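Local coordinates for protein lactococcal phage P2 ORF15 (Lactococcus phage p2, PDB 2WZP) that is probably the distal tail (Dit) protein of the phage baseplate, a structural subunit thought to join the tail to the host-adsorption apparatus, at residues L170-I175 with A315-K320; L215-I220 with K304-L309. All coordinates share one frame; numbering follows the deposited sequence.

Contact 1 of 2, residues L170-I175 with A315-K320; sequences LTFDKI and AEFKIK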
# COMPACT_ATOMS: atom_id res chain seq x y z
N LEU M 170 -46.31 9.15 32.59
CA LEU M 170 -47.74 9.42 32.38
C LEU M 170 -48.58 8.78 33.47
O LEU M 170 -48.37 7.61 33.83
CB LEU M 170 -48.22 8.86 31.03
CG LEU M 170 -47.66 9.41 29.73
CD1 LEU M 170 -48.29 8.72 28.55
CD2 LEU M 170 -47.91 10.91 29.61
N THR M 171 -49.56 9.52 33.96
CA THR M 171 -50.53 9.09 34.97
C THR M 171 -51.91 9.01 34.31
O THR M 171 -52.31 9.94 33.61
CB THR M 171 -50.58 10.08 36.14
OG1 THR M 171 -49.27 10.32 36.62
CG2 THR M 171 -51.45 9.58 37.27
N PHE M 172 -52.63 7.90 34.55
CA PHE M 172 -53.98 7.69 34.07
C PHE M 172 -54.87 7.55 35.29
O PHE M 172 -54.54 6.77 36.19
CB PHE M 172 -54.05 6.46 33.16
CG PHE M 172 -52.90 6.40 32.19
CD1 PHE M 172 -52.85 7.24 31.09
CD2 PHE M 172 -51.87 5.47 32.37
CE1 PHE M 172 -51.77 7.18 30.20
CE2 PHE M 172 -50.82 5.39 31.47
CZ PHE M 172 -50.76 6.26 30.39
N ASP M 173 -55.94 8.36 35.37
CA ASP M 173 -56.87 8.37 36.49
C ASP M 173 -58.29 8.10 36.02
O ASP M 173 -58.77 8.79 35.12
CB ASP M 173 -56.84 9.74 37.18
CG ASP M 173 -55.75 9.91 38.21
OD1 ASP M 173 -55.99 9.56 39.39
OD2 ASP M 173 -54.70 10.48 37.87
N LYS M 174 -58.97 7.16 36.66
CA LYS M 174 -60.35 6.86 36.32
C LYS M 174 -61.28 7.81 37.11
O LYS M 174 -61.55 7.60 38.29
CB LYS M 174 -60.67 5.37 36.52
CG LYS M 174 -61.98 4.93 35.88
CD LYS M 174 -61.92 4.80 34.36
CE LYS M 174 -63.34 4.56 33.89
NZ LYS M 174 -63.39 4.00 32.51
N ILE M 175 -61.69 8.89 36.43
CA ILE M 175 -62.54 9.94 36.96
C ILE M 175 -63.92 9.75 36.36
O ILE M 175 -64.07 9.54 35.14
CB ILE M 175 -61.99 11.37 36.63
CG1 ILE M 175 -60.46 11.53 36.86
CG2 ILE M 175 -62.81 12.48 37.30
CD1 ILE M 175 -59.96 11.46 38.30
N ALA M 315 -53.26 4.33 37.22
CA ALA M 315 -52.09 3.66 36.65
C ALA M 315 -51.01 4.71 36.45
O ALA M 315 -51.30 5.83 36.00
CB ALA M 315 -52.43 2.99 35.33
N GLU M 316 -49.78 4.38 36.82
CA GLU M 316 -48.63 5.27 36.67
C GLU M 316 -47.65 4.54 35.78
O GLU M 316 -47.19 3.45 36.12
CB GLU M 316 -48.00 5.58 38.04
CG GLU M 316 -48.90 6.41 38.93
CD GLU M 316 -48.64 7.90 38.97
OE1 GLU M 316 -48.95 8.53 40.01
OE2 GLU M 316 -48.12 8.45 37.98
N PHE M 317 -47.39 5.12 34.61
CA PHE M 317 -46.49 4.57 33.60
C PHE M 317 -45.16 5.32 33.47
O PHE M 317 -45.09 6.53 33.71
CB PHE M 317 -47.21 4.55 32.24
CG PHE M 317 -48.02 3.32 31.91
CD1 PHE M 317 -47.98 2.76 30.64
CD2 PHE M 317 -48.82 2.71 32.88
CE1 PHE M 317 -48.74 1.64 30.33
CE2 PHE M 317 -49.55 1.56 32.58
CZ PHE M 317 -49.49 1.03 31.31
N LYS M 318 -44.12 4.59 33.07
CA LYS M 318 -42.79 5.06 32.69
C LYS M 318 -42.55 4.40 31.35
O LYS M 318 -42.33 3.19 31.28
CB LYS M 318 -41.72 4.70 33.71
CG LYS M 318 -40.41 5.43 33.49
CD LYS M 318 -39.35 4.93 34.43
CE LYS M 318 -38.11 5.76 34.28
NZ LYS M 318 -37.02 5.34 35.19
N ILE M 319 -42.76 5.16 30.28
CA ILE M 319 -42.66 4.68 28.90
C ILE M 319 -41.30 4.92 28.34
O ILE M 319 -40.75 6.01 28.53
CB ILE M 319 -43.78 5.31 28.06
CG1 ILE M 319 -45.16 4.90 28.61
CG2 ILE M 319 -43.64 4.94 26.59
CD1 ILE M 319 -46.02 5.96 28.87
N LYS M 320 -40.76 3.90 27.67
CA LYS M 320 -39.46 3.97 27.03
C LYS M 320 -39.74 4.30 25.58
O LYS M 320 -40.03 3.40 24.78
CB LYS M 320 -38.67 2.67 27.22
CG LYS M 320 -37.18 2.90 27.12
CD LYS M 320 -36.41 1.60 26.93
CE LYS M 320 -35.51 1.22 28.08
NZ LYS M 320 -34.87 -0.08 27.81
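L170 and F317 face each other as an antiparallel hydrogen-bonded pair, each using both its N-H and its C=O on the other, in the six-stranded antiparallel sheet of the Dit C-terminal domain. Within the chain 165-173 is an outermost strand of that sheet, and 312-322 lies between it and strand 224-233. F317 N reaches L170 O at 2.8 Å, while L170 N meets F317 O at 3.1 Å. Two residues on, F172 and A315 close a second reciprocal pair: F172 N bonds to A315 O, and A315 N returns a bond of 2.9 Å to F172 O. On its other edge strand 312-322 is bonded backbone to backbone to strand 224-233, E316 with I230 and K318 with M228.

Between these pairs sits the non-hydrogen-bonded pair T171 and E316, joined instead through side chains. Placed beside its own backbone N (chi1 -51°), T171 OG1 donates a hydrogen bond to E316 OE2 at 2.6 Å, meeting it from 47° out of the carboxylate plane. The E316 chain bends at chi2 to bring the acid alongside; its other oxygen, OE1, has a long, weak ion pair with K314.

The opposite sheet face, bearing L170, F172, A315, F317 and I319, is apolar, and F172, A315 and F317 on it touch strand 305-310. L170 meets I319 by their CD1 methyls. F172 and F317 form an edge-to-face (T-shaped) pair with planes at 81° and centroids 5.2 Å apart. F172 is the edge partner: its CE2 stands over one face of the F317 ring, toward the rim, 3.5 Å from F317 CG.

Contact 2 of 2, residues L215-I220 with K304-L309; sequences LSRWDI and KGQMEL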
# COMPACT_ATOMS: atom_id res chain seq x y z
N LEU M 215 -58.92 11.01 30.56
CA LEU M 215 -57.96 11.21 31.66
C LEU M 215 -57.39 9.89 32.22
O LEU M 215 -56.42 9.89 32.97
CB LEU M 215 -58.59 12.09 32.78
CG LEU M 215 -59.16 13.47 32.38
CD1 LEU M 215 -59.80 14.14 33.56
CD2 LEU M 215 -58.09 14.40 31.86
N SER M 216 -58.01 8.76 31.83
CA SER M 216 -57.60 7.41 32.24
C SER M 216 -56.94 6.68 31.07
O SER M 216 -56.61 5.51 31.19
CB SER M 216 -58.83 6.62 32.70
OG SER M 216 -59.66 6.32 31.59
N ARG M 217 -56.77 7.35 29.94
CA ARG M 217 -56.27 6.76 28.71
C ARG M 217 -54.96 7.30 28.24
O ARG M 217 -54.65 8.48 28.41
CB ARG M 217 -57.28 6.96 27.60
CG ARG M 217 -58.59 6.21 27.78
CD ARG M 217 -59.29 6.06 26.46
NE ARG M 217 -59.34 7.33 25.75
CZ ARG M 217 -60.41 8.10 25.73
NH1 ARG M 217 -61.52 7.73 26.35
NH2 ARG M 217 -60.39 9.26 25.08
N TRP M 218 -54.23 6.44 27.54
CA TRP M 218 -52.98 6.74 26.88
C TRP M 218 -53.31 6.90 25.42
O TRP M 218 -53.84 5.98 24.80
CB TRP M 218 -51.99 5.59 27.08
CG TRP M 218 -50.62 5.80 26.51
CD1 TRP M 218 -50.10 6.95 25.97
CD2 TRP M 218 -49.56 4.83 26.46
NE1 TRP M 218 -48.81 6.73 25.54
CE2 TRP M 218 -48.45 5.44 25.84
CE3 TRP M 218 -49.45 3.48 26.87
CZ2 TRP M 218 -47.25 4.75 25.60
CZ3 TRP M 218 -48.25 2.81 26.66
CH2 TRP M 218 -47.17 3.44 26.02
N ASP M 219 -53.03 8.08 24.86
CA ASP M 219 -53.24 8.36 23.45
C ASP M 219 -51.90 8.08 22.77
O ASP M 219 -50.93 8.85 22.90
CB ASP M 219 -53.73 9.80 23.25
CG ASP M 219 -53.90 10.22 21.81
OD1 ASP M 219 -54.39 9.39 21.00
OD2 ASP M 219 -53.58 11.38 21.49
N ILE M 220 -51.81 6.89 22.16
CA ILE M 220 -50.57 6.41 21.56
C ILE M 220 -50.43 6.95 20.15
O ILE M 220 -51.24 6.62 19.28
CB ILE M 220 -50.45 4.88 21.68
CG1 ILE M 220 -50.61 4.45 23.15
CG2 ILE M 220 -49.11 4.38 21.09
CD1 ILE M 220 -51.28 3.14 23.34
N LYS M 304 -50.33 2.50 17.23
CA LYS M 304 -51.01 3.78 17.39
C LYS M 304 -52.47 3.47 17.68
O LYS M 304 -53.04 2.51 17.16
CB LYS M 304 -50.88 4.65 16.13
CG LYS M 304 -49.48 5.25 15.95
CD LYS M 304 -49.37 6.12 14.70
CE LYS M 304 -47.93 6.32 14.27
NZ LYS M 304 -47.82 7.01 12.96
N GLY M 305 -53.04 4.25 18.58
CA GLY M 305 -54.41 4.09 19.03
C GLY M 305 -54.48 4.54 20.46
O GLY M 305 -53.95 5.62 20.79
N GLN M 306 -55.06 3.72 21.32
CA GLN M 306 -55.14 4.09 22.74
C GLN M 306 -55.17 2.96 23.72
O GLN M 306 -55.64 1.86 23.40
CB GLN M 306 -56.31 5.04 23.01
CG GLN M 306 -57.67 4.54 22.62
CD GLN M 306 -58.67 5.67 22.60
OE1 GLN M 306 -59.86 5.45 22.87
NE2 GLN M 306 -58.21 6.89 22.27
N MET M 307 -54.68 3.24 24.94
CA MET M 307 -54.72 2.28 26.04
C MET M 307 -55.82 2.67 27.04
O MET M 307 -55.91 3.83 27.47
CB MET M 307 -53.37 2.13 26.76
CG MET M 307 -53.37 1.05 27.80
SD MET M 307 -51.93 1.16 28.82
CE MET M 307 -52.50 2.29 30.09
N GLU M 308 -56.64 1.68 27.40
CA GLU M 308 -57.68 1.84 28.39
C GLU M 308 -57.32 1.01 29.60
O GLU M 308 -56.60 0.02 29.48
CB GLU M 308 -59.04 1.41 27.83
CG GLU M 308 -59.57 2.35 26.75
CD GLU M 308 -60.93 1.99 26.21
OE1 GLU M 308 -61.48 2.78 25.40
OE2 GLU M 308 -61.44 0.89 26.56
N LEU M 309 -57.79 1.43 30.77
CA LEU M 309 -57.59 0.71 32.01
C LEU M 309 -58.69 -0.35 32.14
O LEU M 309 -59.77 -0.17 31.58
CB LEU M 309 -57.67 1.66 33.21
CG LEU M 309 -56.80 2.92 33.22
CD1 LEU M 309 -57.01 3.69 34.53
CD2 LEU M 309 -55.33 2.60 32.99
O HOH W 1 -59.71 3.70 30.46
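W218 and M307 exchange two backbone hydrogen bonds, W218 N to M307 O (3.1 Å) and M307 N to W218 O (2.9 Å). I220 and G305 repeat this reciprocal pattern: I220 N bonds G305 O (2.8 Å) and G305 N bonds I220 O. Weaker CA-H...O contacts supplement them, with R217 CA on M307 O and Q306 CA on W218 O.

Apolar and sulfur contacts fill the face shared by W218, I220 and M307. With CG of M307 anti to the backbone N (chi1 -175°), the chain carries SD to the edge of the W218 indole, 88° off the normal of its six-membered ring, a Met-aromatic contact in which W218 CE3 is 3.9 Å from M307 SD. I220 CG1 sits over a face of the same indole. These residues belong to the four-stranded antiparallel sheet of the Dit C-terminal domain, in which 305-310 runs between 218-220 and 240-246.

Polar contacts involve Q306, E308 and the backbone of L309 with the loop residues R217 and S216. The R217 guanidinium and Q306 amide planes are only 19° apart, with OE1 over a guanidinium face; R217 NE to Q306 OE1, 3.5 Å, has too poor an angle for a bond. R217 instead forms a salt bridge to D211, and E308 one to R243. A water donates to S216 OG, which also bonds D213 O, and accepts from L309 N at 3.0 Å.

Contacts 1 and 2 lie in two different sheets of the same domain, their centres about 9 Å apart, and they touch directly. The join is partly polar: D173 N probably hydrogen-bonds L215 O at 2.9 Å, just where strand 165-173 ends. Beside it F172 bridges the two contacts, its CB 3.4 Å from S216 O and its CD1 3.5 Å from R217 O. Strands 305-310 and 312-322 follow each other in the chain, carrying it from contact 2 into contact 1, and both sheets turn apolar side chains inward there: W218 packs on L170 and I319, M307 on F172 and F317, and L309 on F172 and A315.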